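11R-lipoxygenase (Gersemia fruticosa, PDB 3VF1) probably catalyses the dioxygenation of polyunsaturated fatty acids at a non-haem iron centre, with calcium regulating its activity. Local coordinates at residues Q130-E135 against A151-K156; P171-D176 against D438-G443; A209-L214 against H218-W223; F490-D495 against S572-A577; A646-L649 against A655-A658. All coordinates share one frame; numbering follows the deposited sequence.

Overall arrangement
From the N terminus, contact 1 comes first, closing a short connection where strand 130-134 of the PLAT β-sandwich meets helix 148-164. Contact 2 closes the longest loop, bringing 171-176 against 438-443 after 261 intervening residues, and contact 3, between helix 208-213 and the turn just after it, is nested inside that loop. Contact 4 follows in series, pairing helices 491-514 and 557-579, the second of which carries an iron ligand. Contact 5 closes a short connection at the start of helix 653-676, with its nearest atoms about 6 Å from those of contact 1 on the same side of the chain's centre. No loops cross; contacts 3 and 5 lie on opposite sides of the chain's centre.

Contact 1: residues Q130-E135 against A151-K156; sequences QLVVYE and AEQRTK
Q153 meets V132 and Y134 where helix 148-164 packs on an edge strand, 130-134, of one sheet of the PLAT β-sandwich. The amide of Q153 and the methyls of V132 approach from opposite directions: OE1 of Q153 lies 3.3 Å from CG1 of V132, and CD of Q153 is 3.9 Å from both CG1 and CG2. CG of Q153 stands anti to the backbone N (chi1 -178°), and a bend at chi2 then turns the amide over V132 and leaves CG beside the phenol of Y134, 3.5 Å from its OH and 3.9 Å from CE1. The tyrosine ring and the amide are inclined at 63°. An alanine at Q153 would remove the chain that covers V132 and Y134 and would probably open a gap between strand and helix. Strand and helix axes pass 10.6 Å apart, running at 133° to each other, so side chains have to bridge the interval. In the second shell, M85 of the adjacent strand 83-90 touches both V132 and Q153. R154 directs its guanidinium away from the strand to a salt bridge with E526 and hydrogen bonds with I139 O and N146, which ties the helix to other parts of the chain. The hydroxyl of Y134 finds its polar partner one helical turn on, in E157, and it also lies 3.0 Å from CA and 3.5 Å from CB of R154.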
# COMPACT_ATOMS: atom_id res chain seq x y z
N GLN A 130 -18.95 17.77 17.44
CA GLN A 130 -20.04 18.13 16.54
C GLN A 130 -19.74 17.65 15.12
O GLN A 130 -18.69 17.96 14.56
CB GLN A 130 -20.25 19.65 16.55
CG GLN A 130 -21.37 20.13 15.64
CD GLN A 130 -21.61 21.62 15.75
OE1 GLN A 130 -21.12 22.27 16.67
NE2 GLN A 130 -22.37 22.17 14.81
N LEU A 131 -20.67 16.90 14.55
CA LEU A 131 -20.48 16.31 13.23
C LEU A 131 -21.66 16.61 12.31
O LEU A 131 -22.81 16.33 12.65
CB LEU A 131 -20.31 14.80 13.36
CG LEU A 131 -20.26 14.02 12.04
CD1 LEU A 131 -18.98 14.33 11.28
CD2 LEU A 131 -20.38 12.53 12.30
N VAL A 132 -21.37 17.17 11.14
CA VAL A 132 -22.40 17.46 10.15
C VAL A 132 -22.30 16.47 8.99
O VAL A 132 -21.24 16.28 8.40
CB VAL A 132 -22.29 18.90 9.61
CG1 VAL A 132 -20.91 19.17 9.01
CG2 VAL A 132 -23.38 19.17 8.58
N VAL A 133 -23.42 15.84 8.67
CA VAL A 133 -23.46 14.80 7.65
C VAL A 133 -24.43 15.15 6.53
O VAL A 133 -25.62 15.37 6.78
CB VAL A 133 -23.87 13.44 8.26
CG1 VAL A 133 -23.78 12.34 7.22
CG2 VAL A 133 -23.00 13.12 9.46
N TYR A 134 -23.94 15.19 5.30
CA TYR A 134 -24.79 15.46 4.14
C TYR A 134 -25.63 14.24 3.80
O TYR A 134 -25.38 13.15 4.31
CB TYR A 134 -23.94 15.81 2.92
CG TYR A 134 -23.00 16.97 3.11
CD1 TYR A 134 -23.40 18.28 2.86
CD2 TYR A 134 -21.69 16.77 3.53
CE1 TYR A 134 -22.53 19.34 3.03
CE2 TYR A 134 -20.82 17.82 3.71
CZ TYR A 134 -21.25 19.10 3.45
OH TYR A 134 -20.37 20.14 3.63
N GLU A 135 -26.61 14.43 2.93
CA GLU A 135 -27.39 13.32 2.40
C GLU A 135 -26.58 12.63 1.31
O GLU A 135 -25.74 13.25 0.67
CB GLU A 135 -28.73 13.83 1.86
CG GLU A 135 -29.80 12.77 1.71
CD GLU A 135 -29.70 12.00 0.41
OE1 GLU A 135 -29.07 12.51 -0.54
OE2 GLU A 135 -30.26 10.88 0.33
N ALA A 151 -23.64 24.95 -0.10
CA ALA A 151 -22.47 25.72 -0.50
C ALA A 151 -21.78 26.38 0.69
O ALA A 151 -20.55 26.51 0.71
CB ALA A 151 -22.85 26.76 -1.53
N GLU A 152 -22.56 26.80 1.68
CA GLU A 152 -22.00 27.47 2.85
C GLU A 152 -21.41 26.46 3.83
O GLU A 152 -20.43 26.75 4.52
CB GLU A 152 -23.06 28.31 3.56
CG GLU A 152 -23.46 29.57 2.79
CD GLU A 152 -24.42 30.44 3.56
OE1 GLU A 152 -24.87 30.03 4.65
OE2 GLU A 152 -24.73 31.56 3.08
N GLN A 153 -22.00 25.27 3.88
CA GLN A 153 -21.54 24.23 4.79
C GLN A 153 -20.21 23.63 4.34
O GLN A 153 -19.27 23.54 5.12
CB GLN A 153 -22.60 23.13 4.91
CG GLN A 153 -22.22 22.02 5.88
CD GLN A 153 -21.85 22.54 7.25
OE1 GLN A 153 -20.78 22.26 7.78
NE2 GLN A 153 -22.75 23.32 7.85
N ARG A 154 -20.15 23.22 3.07
CA ARG A 154 -18.96 22.57 2.54
C ARG A 154 -17.72 23.45 2.68
O ARG A 154 -16.60 22.94 2.80
CB ARG A 154 -19.17 22.19 1.07
CG ARG A 154 -19.35 23.37 0.13
CD ARG A 154 -19.98 22.93 -1.18
NE ARG A 154 -19.20 21.87 -1.83
CZ ARG A 154 -19.70 20.97 -2.66
NH1 ARG A 154 -21.00 20.96 -2.95
NH2 ARG A 154 -18.91 20.05 -3.19
N THR A 155 -17.91 24.76 2.68
CA THR A 155 -16.80 25.69 2.84
C THR A 155 -16.31 25.66 4.29
O THR A 155 -15.12 25.77 4.55
CB THR A 155 -17.22 27.12 2.48
OG1 THR A 155 -17.69 27.16 1.12
CG2 THR A 155 -16.04 28.08 2.62
N LYS A 156 -17.25 25.51 5.22
CA LYS A 156 -16.93 25.46 6.64
C LYS A 156 -16.27 24.13 7.00
O LYS A 156 -15.30 24.09 7.75
CB LYS A 156 -18.19 25.66 7.47
CG LYS A 156 -18.00 25.46 8.97
CD LYS A 156 -19.31 25.67 9.72
CE LYS A 156 -19.18 25.26 11.18
NZ LYS A 156 -18.15 26.05 11.91

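Contact 2: residues P171-D176 against D438-G443; sequences PRYVQD and DLIPTG
R172 and Y173 reach across to I440 and P441 in a loop-to-loop contact of the lipoxygenase, formed between the segment that follows helix 148-164 and the loop joining helices 428-438 and 445-449. First along 171-176, R172 brings NH1 of its guanidinium obliquely to P441, 3.8 Å from CB. Its charge is met by D170, and NH2 also bonds to N437, just before the second segment. The next residue, Y173, is folded against the arginine: its OH stands 3.9 Å above the centre of the guanidinium plane, while CB of R172 lies over one face of the tyrosine ring, toward the rim. CG of Y173 lies anti to the carbonyl carbon (chi1 -54°), which sends the ring toward the 438-443 loop. There the hydroxyl settles among the proline carbons, 3.7 Å from both CD and CB of P441, and hydrogen-bonds to the carbonyl of R436; the buried polar tip is thus satisfied at the end of helix 428-438. I440 lies between this layer and the metal centre, its side chain about 7 Å from that of H397 and about 11 Å from the iron. Its CG2 methyl meets the Y173 ring at the edge, 3.9 Å from CE1.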
# COMPACT_ATOMS: atom_id res chain seq x y z
N PRO A 171 11.53 17.09 11.24
CA PRO A 171 12.81 17.27 10.55
C PRO A 171 13.40 15.97 10.00
O PRO A 171 14.14 16.01 9.01
CB PRO A 171 13.72 17.86 11.63
CG PRO A 171 13.06 17.54 12.93
CD PRO A 171 11.60 17.54 12.64
N ARG A 172 13.08 14.85 10.62
CA ARG A 172 13.59 13.56 10.17
C ARG A 172 13.17 13.25 8.73
O ARG A 172 13.86 12.53 8.02
CB ARG A 172 13.11 12.44 11.09
CG ARG A 172 13.71 12.46 12.48
CD ARG A 172 13.24 11.27 13.31
NE ARG A 172 11.78 11.27 13.47
CZ ARG A 172 11.10 10.30 14.06
NH1 ARG A 172 11.72 9.23 14.56
NH2 ARG A 172 9.78 10.38 14.16
N TYR A 173 12.03 13.80 8.31
CA TYR A 173 11.42 13.39 7.04
C TYR A 173 11.03 14.54 6.11
O TYR A 173 10.25 14.33 5.17
CB TYR A 173 10.18 12.55 7.34
CG TYR A 173 10.45 11.38 8.26
CD1 TYR A 173 11.22 10.30 7.82
CD2 TYR A 173 9.96 11.35 9.55
CE1 TYR A 173 11.48 9.23 8.65
CE2 TYR A 173 10.21 10.28 10.39
CZ TYR A 173 10.97 9.23 9.94
OH TYR A 173 11.23 8.16 10.77
N VAL A 174 11.56 15.74 6.34
CA VAL A 174 11.20 16.88 5.50
C VAL A 174 12.02 16.96 4.21
O VAL A 174 11.65 17.68 3.28
CB VAL A 174 11.34 18.24 6.24
CG1 VAL A 174 10.29 18.36 7.33
CG2 VAL A 174 12.75 18.42 6.80
N GLN A 175 13.13 16.23 4.15
CA GLN A 175 14.05 16.35 3.03
C GLN A 175 13.98 15.17 2.06
O GLN A 175 14.11 14.01 2.47
CB GLN A 175 15.48 16.52 3.55
CG GLN A 175 16.31 17.54 2.77
CD GLN A 175 17.48 18.07 3.58
OE1 GLN A 175 17.54 17.91 4.80
NE2 GLN A 175 18.43 18.69 2.89
N ASP A 176 13.78 15.48 0.78
CA ASP A 176 13.78 14.47 -0.28
C ASP A 176 12.79 13.34 -0.03
O ASP A 176 13.10 12.17 -0.24
CB ASP A 176 15.19 13.91 -0.49
CG ASP A 176 16.14 14.92 -1.07
OD1 ASP A 176 15.68 15.81 -1.82
OD2 ASP A 176 17.36 14.83 -0.79
N ASP A 438 8.47 3.42 14.28
CA ASP A 438 8.81 2.03 14.62
C ASP A 438 9.33 1.19 13.45
O ASP A 438 9.73 0.05 13.64
CB ASP A 438 7.58 1.35 15.23
CG ASP A 438 7.21 1.92 16.59
OD1 ASP A 438 7.63 3.05 16.90
OD2 ASP A 438 6.50 1.23 17.35
N LEU A 439 9.33 1.75 12.24
CA LEU A 439 9.79 1.01 11.07
C LEU A 439 11.01 1.67 10.44
O LEU A 439 12.07 1.05 10.29
CB LEU A 439 8.68 0.92 10.02
CG LEU A 439 7.51 -0.01 10.33
CD1 LEU A 439 6.45 0.11 9.23
CD2 LEU A 439 7.98 -1.46 10.46
N ILE A 440 10.86 2.94 10.07
CA ILE A 440 11.85 3.63 9.26
C ILE A 440 13.06 4.14 10.05
O ILE A 440 14.20 4.00 9.60
CB ILE A 440 11.20 4.82 8.53
CG1 ILE A 440 10.02 4.34 7.69
CG2 ILE A 440 12.23 5.53 7.66
CD1 ILE A 440 9.23 5.45 7.03
N PRO A 441 12.83 4.72 11.24
CA PRO A 441 13.95 5.35 11.94
C PRO A 441 14.94 4.34 12.50
O PRO A 441 14.69 3.13 12.45
CB PRO A 441 13.26 6.10 13.08
CG PRO A 441 12.04 5.29 13.36
CD PRO A 441 11.59 4.73 12.04
N THR A 442 16.05 4.83 13.03
CA THR A 442 17.03 3.96 13.69
C THR A 442 16.40 3.38 14.95
O THR A 442 15.79 4.09 15.74
CB THR A 442 18.31 4.73 14.05
OG1 THR A 442 17.98 5.89 14.81
CG2 THR A 442 19.06 5.14 12.79
N GLY A 443 16.57 2.07 15.13
CA GLY A 443 15.92 1.37 16.23
C GLY A 443 14.64 0.70 15.77
O GLY A 443 14.05 -0.10 16.50

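Contact 3: residues A209-L214 against H218-W223; sequences ADFANL and HLFGIW
F211 presents one face of its ring to the edge of F220, forming a T-shaped (edge-to-face) pair with centroids 4.8 Å apart and planes at 86°. CD1 of F220 sits 3.4 Å above the middle of the F211 ring, close to all six carbons. The backbone side of F220 joins in: its CA is 3.7 Å from CD2 of F211 and its CB lies at 3.7 Å from the same atom, so the F211 ring is overlain by more than an aromatic edge. CG of F220 is anti to the backbone N (chi1 -171°), and this sets the ring's CD1 edge over the face of F211. The carbonyl O of L219 approaches CE2 of F211 obliquely at 4.0 Å. F220 occupies the second position of a type II β-turn from L219 to I222, closed by I222 N to L219 O at 3.3 Å, with G221 supplying the positive phi favoured at the third position of this turn. The pair joins helix 208-213 to the turn that follows it a few residues on. Helix 619-632 packs alongside: the ring of H620 meets both phenylalanines, edge-to-face with F220, and the backbone of H620 bonds to I222, while V623 touches F211 and L219, and T624 touches F211.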
# COMPACT_ATOMS: atom_id res chain seq x y z
N ALA A 209 8.67 -11.25 23.92
CA ALA A 209 7.29 -11.73 23.87
C ALA A 209 6.84 -12.00 22.44
O ALA A 209 5.99 -12.86 22.20
CB ALA A 209 6.36 -10.71 24.53
N ASP A 210 7.42 -11.27 21.49
CA ASP A 210 7.07 -11.44 20.08
C ASP A 210 7.75 -12.69 19.53
O ASP A 210 7.18 -13.39 18.69
CB ASP A 210 7.48 -10.21 19.28
CG ASP A 210 6.91 -8.93 19.86
OD1 ASP A 210 5.73 -8.62 19.58
OD2 ASP A 210 7.63 -8.23 20.61
N PHE A 211 8.96 -12.96 20.00
CA PHE A 211 9.63 -14.23 19.71
C PHE A 211 8.79 -15.37 20.26
O PHE A 211 8.63 -16.41 19.62
CB PHE A 211 11.01 -14.27 20.37
CG PHE A 211 12.11 -13.67 19.54
CD1 PHE A 211 12.01 -12.37 19.06
CD2 PHE A 211 13.25 -14.39 19.26
CE1 PHE A 211 13.03 -11.82 18.31
CE2 PHE A 211 14.27 -13.85 18.51
CZ PHE A 211 14.16 -12.56 18.03
N ALA A 212 8.26 -15.16 21.46
CA ALA A 212 7.50 -16.19 22.17
C ALA A 212 6.17 -16.48 21.49
O ALA A 212 5.68 -17.61 21.53
CB ALA A 212 7.28 -15.77 23.61
N ASN A 213 5.58 -15.46 20.87
CA ASN A 213 4.32 -15.64 20.15
C ASN A 213 4.47 -16.62 18.99
O ASN A 213 3.52 -17.30 18.61
CB ASN A 213 3.79 -14.30 19.64
CG ASN A 213 3.19 -13.45 20.75
OD1 ASN A 213 2.78 -13.96 21.79
ND2 ASN A 213 3.14 -12.14 20.53
N LEU A 214 5.68 -16.69 18.43
CA LEU A 214 5.96 -17.60 17.33
C LEU A 214 6.53 -18.92 17.83
O LEU A 214 6.80 -19.83 17.05
CB LEU A 214 6.94 -16.95 16.35
CG LEU A 214 6.50 -15.62 15.74
CD1 LEU A 214 7.58 -15.08 14.82
CD2 LEU A 214 5.19 -15.79 14.98
N HIS A 218 13.33 -19.22 22.55
CA HIS A 218 14.59 -19.87 22.91
C HIS A 218 15.74 -19.40 22.02
O HIS A 218 16.90 -19.69 22.29
CB HIS A 218 14.46 -21.39 22.84
CG HIS A 218 14.07 -21.91 21.49
ND1 HIS A 218 12.76 -22.06 21.10
CD2 HIS A 218 14.83 -22.31 20.44
CE1 HIS A 218 12.72 -22.53 19.86
NE2 HIS A 218 13.96 -22.69 19.44
N LEU A 219 15.41 -18.67 20.96
CA LEU A 219 16.41 -18.14 20.04
C LEU A 219 16.66 -16.65 20.26
O LEU A 219 17.43 -16.03 19.52
CB LEU A 219 15.99 -18.38 18.59
CG LEU A 219 15.85 -19.84 18.16
CD1 LEU A 219 15.43 -19.91 16.70
CD2 LEU A 219 17.14 -20.59 18.39
N PHE A 220 16.02 -16.07 21.27
CA PHE A 220 16.18 -14.65 21.54
C PHE A 220 17.56 -14.38 22.14
O PHE A 220 17.96 -15.00 23.12
CB PHE A 220 15.09 -14.15 22.49
CG PHE A 220 15.07 -12.66 22.65
CD1 PHE A 220 14.40 -11.86 21.74
CD2 PHE A 220 15.72 -12.05 23.72
CE1 PHE A 220 14.37 -10.48 21.88
CE2 PHE A 220 15.69 -10.67 23.86
CZ PHE A 220 15.02 -9.89 22.94
N GLY A 221 18.29 -13.45 21.52
CA GLY A 221 19.61 -13.08 21.99
C GLY A 221 20.69 -14.04 21.55
O GLY A 221 21.84 -13.92 21.96
N ILE A 222 20.32 -15.01 20.71
CA ILE A 222 21.26 -16.01 20.23
C ILE A 222 21.89 -15.56 18.91
O ILE A 222 21.22 -15.51 17.88
CB ILE A 222 20.57 -17.37 20.03
CG1 ILE A 222 19.83 -17.79 21.30
CG2 ILE A 222 21.58 -18.44 19.63
CD1 ILE A 222 20.71 -17.88 22.53
N TRP A 223 23.18 -15.24 18.95
CA TRP A 223 23.87 -14.68 17.79
C TRP A 223 24.72 -15.73 17.07
O TRP A 223 25.69 -15.40 16.39
CB TRP A 223 24.76 -13.51 18.22
CG TRP A 223 24.00 -12.32 18.71
CD1 TRP A 223 22.68 -12.27 19.06
CD2 TRP A 223 24.52 -10.99 18.90
NE1 TRP A 223 22.35 -11.00 19.46
CE2 TRP A 223 23.46 -10.20 19.37
CE3 TRP A 223 25.78 -10.41 18.72
CZ2 TRP A 223 23.61 -8.84 19.66
CZ3 TRP A 223 25.93 -9.06 19.01
CH2 TRP A 223 24.85 -8.29 19.47

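Contact 4: residues F490-D495 against S572-A577; sequences FYYKDD and SCQHAA. With FE2 (Fe (II) ion), chain E; FRU (beta-D-fructofuranose), chain C.
The ring of Y492 is met at its edge, close to its plane, by OE1 of Q574 and by CB of A577, the latter 4.0 Å from CE2. The tyrosine and the Q574 amide cross at about a right angle, planes 70° apart, and the phenol donates its hydrogen to OE1 over 2.8 Å, in the carbonyl plane on a lone pair (C=O...O angle 125°). L475 and Y684 also touch the tyrosine. Within 490-495, one face of F490 is covered by CB of K493. Q574 belongs to helix 557-579, which carries a wider pi-type turn at 572-574 and, on the next residue, the iron ligand H575: its NE2 binds the iron at 2.2 Å, alongside H392, H397, N579, the I698 carboxylate and a water. A phenylalanine in place of Y492 would probably leave the buried OE1 of Q574 without this donor and its amide freer to turn. CG of Y492 stands anti to the backbone N (chi1 158°), pointing the ring at the iron-bearing helix. K493 and D494 turn instead to a bound glycan: NZ of K493 bonds to O5 of the fructose, whose O1 donates to OD1 of D494 at 2.9 Å.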
# COMPACT_ATOMS: atom_id res chain seq x y z
N PHE A 490 5.19 -14.04 -16.66
CA PHE A 490 5.28 -12.90 -15.76
C PHE A 490 3.87 -12.67 -15.20
O PHE A 490 3.14 -11.80 -15.67
CB PHE A 490 5.77 -11.68 -16.53
CG PHE A 490 6.16 -10.51 -15.66
CD1 PHE A 490 6.05 -10.56 -14.28
CD2 PHE A 490 6.64 -9.35 -16.24
CE1 PHE A 490 6.41 -9.47 -13.50
CE2 PHE A 490 7.00 -8.26 -15.47
CZ PHE A 490 6.89 -8.32 -14.10
N TYR A 491 3.50 -13.46 -14.20
CA TYR A 491 2.12 -13.51 -13.73
C TYR A 491 1.66 -12.22 -13.06
O TYR A 491 0.50 -11.84 -13.18
CB TYR A 491 1.94 -14.70 -12.79
CG TYR A 491 2.32 -16.02 -13.43
CD1 TYR A 491 1.93 -16.32 -14.72
CD2 TYR A 491 3.08 -16.96 -12.74
CE1 TYR A 491 2.27 -17.51 -15.32
CE2 TYR A 491 3.44 -18.16 -13.33
CZ TYR A 491 3.02 -18.43 -14.62
OH TYR A 491 3.37 -19.62 -15.21
N TYR A 492 2.56 -11.56 -12.35
CA TYR A 492 2.24 -10.26 -11.77
C TYR A 492 1.79 -9.29 -12.85
O TYR A 492 0.83 -8.55 -12.68
CB TYR A 492 3.44 -9.66 -11.04
CG TYR A 492 3.35 -8.16 -10.90
CD1 TYR A 492 3.84 -7.32 -11.88
CD2 TYR A 492 2.73 -7.58 -9.79
CE1 TYR A 492 3.75 -5.95 -11.77
CE2 TYR A 492 2.64 -6.20 -9.67
CZ TYR A 492 3.15 -5.40 -10.66
OH TYR A 492 3.05 -4.03 -10.55
N LYS A 493 2.50 -9.30 -13.97
CA LYS A 493 2.22 -8.37 -15.07
C LYS A 493 0.85 -8.63 -15.67
O LYS A 493 0.09 -7.69 -15.92
CB LYS A 493 3.31 -8.48 -16.14
CG LYS A 493 2.99 -7.75 -17.44
CD LYS A 493 2.37 -8.67 -18.48
CE LYS A 493 3.34 -9.74 -18.93
NZ LYS A 493 2.79 -10.61 -20.00
N ASP A 494 0.53 -9.89 -15.91
CA ASP A 494 -0.76 -10.25 -16.50
C ASP A 494 -1.92 -9.83 -15.60
O ASP A 494 -2.90 -9.25 -16.07
CB ASP A 494 -0.83 -11.76 -16.76
CG ASP A 494 0.10 -12.20 -17.88
OD1 ASP A 494 0.40 -11.38 -18.77
OD2 ASP A 494 0.53 -13.37 -17.87
N ASP A 495 -1.80 -10.13 -14.31
CA ASP A 495 -2.87 -9.85 -13.37
C ASP A 495 -2.99 -8.35 -13.07
O ASP A 495 -4.09 -7.81 -13.00
CB ASP A 495 -2.65 -10.62 -12.06
CG ASP A 495 -2.64 -12.12 -12.27
OD1 ASP A 495 -3.25 -12.59 -13.26
OD2 ASP A 495 -2.03 -12.84 -11.45
N SER A 572 -4.42 -0.32 -3.39
CA SER A 572 -5.02 -1.65 -3.30
C SER A 572 -4.12 -2.74 -3.87
O SER A 572 -3.55 -3.53 -3.12
CB SER A 572 -6.39 -1.67 -3.99
OG SER A 572 -6.29 -1.33 -5.36
N CYS A 573 -4.01 -2.79 -5.19
CA CYS A 573 -3.33 -3.89 -5.87
C CYS A 573 -1.81 -3.89 -5.65
O CYS A 573 -1.26 -4.87 -5.15
CB CYS A 573 -3.63 -3.84 -7.37
SG CYS A 573 -5.36 -4.10 -7.77
N GLN A 574 -1.15 -2.80 -6.01
CA GLN A 574 0.30 -2.73 -5.92
C GLN A 574 0.78 -3.08 -4.52
O GLN A 574 1.66 -3.92 -4.34
CB GLN A 574 0.81 -1.35 -6.32
CG GLN A 574 2.33 -1.25 -6.39
CD GLN A 574 2.94 -2.13 -7.47
OE1 GLN A 574 2.22 -2.81 -8.21
NE2 GLN A 574 4.26 -2.11 -7.58
N HIS A 575 0.19 -2.43 -3.51
CA HIS A 575 0.58 -2.69 -2.13
C HIS A 575 0.39 -4.17 -1.79
O HIS A 575 1.23 -4.77 -1.14
CB HIS A 575 -0.23 -1.83 -1.16
CG HIS A 575 0.09 -2.11 0.28
ND1 HIS A 575 -0.74 -2.84 1.09
CD2 HIS A 575 1.16 -1.77 1.04
CE1 HIS A 575 -0.21 -2.93 2.30
NE2 HIS A 575 0.95 -2.29 2.29
N ALA A 576 -0.72 -4.74 -2.24
CA ALA A 576 -1.02 -6.14 -1.95
C ALA A 576 0.03 -7.05 -2.56
O ALA A 576 0.47 -8.02 -1.93
CB ALA A 576 -2.40 -6.51 -2.48
N ALA A 577 0.45 -6.74 -3.78
CA ALA A 577 1.38 -7.59 -4.52
C ALA A 577 2.76 -7.62 -3.86
O ALA A 577 3.42 -8.66 -3.84
CB ALA A 577 1.49 -7.12 -5.96
FE FE2 E . 2.49 -2.23 3.80
C1 FRU C . -1.02 -8.37 -20.99
C2 FRU C . -0.72 -9.16 -22.26
C3 FRU C . -1.87 -10.08 -22.63
C4 FRU C . -1.19 -11.34 -23.11
C5 FRU C . 0.15 -11.33 -22.39
C6 FRU C . 1.23 -11.92 -23.28
O1 FRU C . -1.27 -9.26 -19.93
O2 FRU C . -0.50 -8.28 -23.34
O3 FRU C . -2.68 -9.52 -23.64
O4 FRU C . -1.94 -12.50 -22.81
O5 FRU C . 0.42 -9.98 -22.05
O6 FRU C . 2.13 -12.70 -22.53
O HOH W 1 3.16 -3.51 5.66

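Contact 5: residues A646-L649 against A655-A658; sequences ADNL and AHAA
N648 and H656 bring the two segments together, with their CA atoms 9.1 Å apart. The segment 646-649 is irregular: D647 is the centre of an inverse gamma turn, closed by a weak bond from N648 N to A646 O, after which N648 takes an extended conformation that leads the chain toward helix 653-676. The facing segment, 655-658, is regular helix near the start of that helix. Only two side chains touch. CG of N648 is anti to the backbone N (chi1 -177°), which carries the amide toward the helix, and the imidazole of H656 comes close to it. ND2 of N648 lies at the edge of the ring, near its plane, 3.0 Å from NE2 and 3.1 Å from CD2 of H656; amide and imidazole are inclined at 68°. F650, between the segments, is the polar partner of both: its N donates to OD1 of N648, an Asx turn, and its carbonyl O accepts from NE2 of H656. The two side chains thus bond to the N-H and the C=O of F650 as the chain enters the helix. L649 points away from the helix and packs on P122 and Y124 of the PLAT strand 116-124 and on W418 and Y422 of helix 416-425, while A655 and A658 lie against helix 491-514, placing the contact beside the seam between the PLAT and catalytic domains.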
# COMPACT_ATOMS: atom_id res chain seq x y z
N ALA A 646 -18.69 -1.96 1.68
CA ALA A 646 -19.76 -2.09 2.67
C ALA A 646 -20.07 -0.75 3.33
O ALA A 646 -21.22 -0.44 3.62
CB ALA A 646 -19.38 -3.13 3.71
N ASP A 647 -19.02 0.03 3.57
CA ASP A 647 -19.18 1.35 4.18
C ASP A 647 -19.35 2.41 3.09
O ASP A 647 -18.73 3.48 3.15
CB ASP A 647 -17.97 1.68 5.05
CG ASP A 647 -17.82 0.72 6.22
OD1 ASP A 647 -18.45 -0.36 6.18
OD2 ASP A 647 -17.08 1.05 7.17
N ASN A 648 -20.20 2.12 2.11
CA ASN A 648 -20.37 2.97 0.95
C ASN A 648 -20.93 4.35 1.29
O ASN A 648 -21.91 4.47 2.02
CB ASN A 648 -21.29 2.29 -0.06
CG ASN A 648 -21.46 3.09 -1.33
OD1 ASN A 648 -20.57 3.85 -1.72
ND2 ASN A 648 -22.60 2.93 -1.98
N LEU A 649 -20.29 5.38 0.75
CA LEU A 649 -20.71 6.76 0.99
C LEU A 649 -21.59 7.28 -0.15
O LEU A 649 -22.23 8.32 -0.01
CB LEU A 649 -19.49 7.66 1.14
CG LEU A 649 -18.55 7.32 2.30
CD1 LEU A 649 -17.34 8.23 2.29
CD2 LEU A 649 -19.29 7.42 3.63
N ALA A 655 -24.09 5.56 -9.17
CA ALA A 655 -22.80 5.17 -8.60
C ALA A 655 -22.82 3.69 -8.23
O ALA A 655 -21.86 2.96 -8.48
CB ALA A 655 -22.48 6.01 -7.39
N HIS A 656 -23.93 3.24 -7.65
CA HIS A 656 -24.10 1.85 -7.27
C HIS A 656 -24.01 0.93 -8.49
O HIS A 656 -23.46 -0.16 -8.42
CB HIS A 656 -25.44 1.65 -6.57
CG HIS A 656 -25.55 2.36 -5.26
ND1 HIS A 656 -26.76 2.76 -4.73
CD2 HIS A 656 -24.60 2.75 -4.38
CE1 HIS A 656 -26.54 3.37 -3.57
NE2 HIS A 656 -25.24 3.38 -3.34
N ALA A 657 -24.55 1.40 -9.62
CA ALA A 657 -24.49 0.63 -10.86
C ALA A 657 -23.04 0.49 -11.32
O ALA A 657 -22.63 -0.57 -11.78
CB ALA A 657 -25.32 1.30 -11.93
N ALA A 658 -22.27 1.57 -11.19
CA ALA A 658 -20.87 1.55 -11.58
C ALA A 658 -20.08 0.60 -10.68
O ALA A 658 -19.25 -0.18 -11.16
CB ALA A 658 -20.29 2.95 -11.50